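Local coordinates for protein glycinin A3B4 subunit (Glycine max, PDB 2D5F) that probably serves as a seed storage protein of soybean, an 11S globulin whose two-cupin subunits assemble into hexamers, at residues F365-Q370 / F444-N449. Numbering follows the deposited sequence.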
# COMPACT_ATOMS: atom_id res chain seq x y z
N PHE B 365 -13.18 4.93 -5.42
CA PHE B 365 -14.62 4.99 -5.64
C PHE B 365 -15.31 3.66 -5.95
O PHE B 365 -16.54 3.60 -6.03
CB PHE B 365 -14.94 6.00 -6.75
CG PHE B 365 -14.25 7.32 -6.57
CD1 PHE B 365 -14.12 7.89 -5.30
CD2 PHE B 365 -13.73 7.99 -7.66
CE1 PHE B 365 -13.48 9.11 -5.13
CE2 PHE B 365 -13.09 9.22 -7.51
CZ PHE B 365 -12.96 9.79 -6.23
N GLY B 366 -14.53 2.60 -6.11
CA GLY B 366 -15.09 1.29 -6.38
C GLY B 366 -15.94 1.17 -7.64
O GLY B 366 -16.97 0.48 -7.65
N LEU B 367 -15.53 1.83 -8.71
CA LEU B 367 -16.28 1.78 -9.96
C LEU B 367 -15.40 1.63 -11.19
O LEU B 367 -14.27 2.10 -11.22
CB LEU B 367 -17.13 3.03 -10.13
CG LEU B 367 -18.38 3.18 -9.27
CD1 LEU B 367 -18.87 4.61 -9.37
CD2 LEU B 367 -19.45 2.20 -9.74
N SER B 368 -15.93 0.96 -12.20
CA SER B 368 -15.24 0.78 -13.47
C SER B 368 -16.31 0.62 -14.53
O SER B 368 -17.50 0.62 -14.23
CB SER B 368 -14.31 -0.43 -13.44
OG SER B 368 -15.00 -1.61 -13.11
N ALA B 369 -15.90 0.50 -15.78
CA ALA B 369 -16.87 0.36 -16.85
C ALA B 369 -16.26 -0.22 -18.12
O ALA B 369 -15.05 -0.33 -18.25
CB ALA B 369 -17.50 1.71 -17.17
N GLN B 370 -17.14 -0.60 -19.03
CA GLN B 370 -16.72 -1.11 -20.33
C GLN B 370 -17.66 -0.51 -21.36
O GLN B 370 -18.80 -0.15 -21.05
CB GLN B 370 -16.80 -2.64 -20.38
CG GLN B 370 -15.70 -3.33 -19.58
CD GLN B 370 -15.70 -4.83 -19.78
OE1 GLN B 370 -16.72 -5.48 -19.63
NE2 GLN B 370 -14.53 -5.39 -20.12
N PHE B 444 -21.66 -0.35 -16.44
CA PHE B 444 -21.05 0.14 -15.22
C PHE B 444 -20.86 -1.07 -14.31
O PHE B 444 -21.74 -1.93 -14.22
CB PHE B 444 -21.97 1.16 -14.54
CG PHE B 444 -22.32 2.35 -15.41
CD1 PHE B 444 -23.56 2.41 -16.05
CD2 PHE B 444 -21.43 3.41 -15.56
CE1 PHE B 444 -23.91 3.53 -16.82
CE2 PHE B 444 -21.77 4.53 -16.33
CZ PHE B 444 -23.01 4.59 -16.96
N LYS B 445 -19.71 -1.16 -13.65
CA LYS B 445 -19.46 -2.28 -12.75
C LYS B 445 -19.02 -1.72 -11.40
O LYS B 445 -18.18 -0.82 -11.34
CB LYS B 445 -18.39 -3.21 -13.34
CG LYS B 445 -18.78 -3.76 -14.71
CD LYS B 445 -17.81 -4.80 -15.23
CE LYS B 445 -18.21 -5.26 -16.63
NZ LYS B 445 -17.28 -6.29 -17.14
N THR B 446 -19.60 -2.25 -10.33
CA THR B 446 -19.31 -1.77 -8.98
C THR B 446 -18.03 -2.27 -8.29
O THR B 446 -18.05 -2.75 -7.15
CB THR B 446 -20.53 -2.02 -8.05
OG1 THR B 446 -20.94 -3.39 -8.13
CG2 THR B 446 -21.70 -1.13 -8.47
N HIS B 447 -16.93 -2.14 -9.01
CA HIS B 447 -15.61 -2.49 -8.50
C HIS B 447 -14.63 -1.67 -9.33
O HIS B 447 -14.83 -1.49 -10.53
CB HIS B 447 -15.35 -3.99 -8.65
CG HIS B 447 -14.13 -4.46 -7.92
ND1 HIS B 447 -12.85 -4.22 -8.37
CD2 HIS B 447 -14.00 -5.14 -6.75
CE1 HIS B 447 -11.98 -4.73 -7.51
NE2 HIS B 447 -12.65 -5.29 -6.52
N HIS B 448 -13.58 -1.16 -8.68
CA HIS B 448 -12.57 -0.31 -9.33
C HIS B 448 -11.77 -1.04 -10.41
O HIS B 448 -11.18 -0.40 -11.28
CB HIS B 448 -11.61 0.28 -8.28
CG HIS B 448 -10.59 -0.69 -7.76
ND1 HIS B 448 -9.38 -0.91 -8.39
CD2 HIS B 448 -10.60 -1.49 -6.67
CE1 HIS B 448 -8.69 -1.81 -7.70
NE2 HIS B 448 -9.41 -2.17 -6.65
N ASN B 449 -11.75 -2.36 -10.34
CA ASN B 449 -11.03 -3.18 -11.30
C ASN B 449 -11.82 -4.48 -11.50
O ASN B 449 -11.35 -5.57 -11.18
CB ASN B 449 -9.62 -3.48 -10.77
CG ASN B 449 -8.72 -4.14 -11.81
OD1 ASN B 449 -9.04 -4.14 -13.01
ND2 ASN B 449 -7.60 -4.68 -11.37
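The hydroxyl of Ser368 gives its hydrogen bond to a backbone carbonyl two residues past its strand partner: OG lies 2.6 Å from His447 O, at a C=O...donor angle of 168°. In this cupin beta-barrel, strands 368-374 and 438-445 are antiparallel neighbours, and the contact covers the end of their pairing, where an inverse gamma turn centred on Thr446 folds the chain back over Ser368. Ser368 and Lys445 form a hydrogen-bonded pair, with N-O distances of 3.0 Å (Ser368 N to Lys445 O) and 2.9 Å (Lys445 N to Ser368 O). The hydroxyl reaches its acceptor because OG sits between the backbone N and the carbonyl carbon.

On the same sheet face, Lys445 runs out extended and crosses Gln370 obliquely. Its NZ donates to Gln370 OE1 over 2.7 Å, from above the amide plane (63° out of it), while Thr353 accepts from Gln370 NE2, so that bonds at both ends hold the amide's rotation. An alanine at Gln370 would probably leave the lysine ammonium without this acceptor and open a gap beside Glu324 of a neighbouring subunit, which packs on both side chains. The other face carries Ala369 and Phe444, a non-hydrogen-bonded pair, which pack on Met68 of the N-terminal cupin domain.

Beyond the strands, Gly366 takes a positive phi just after helix 362-365, and the chain continues against the 447-448 backbone. There His448 CA approaches Leu367 O at 3.5 Å as a nearly straight CA-H...O contact (172° at the hydrogen), to a buried carbonyl oxygen with no conventional hydrogen-bond partner.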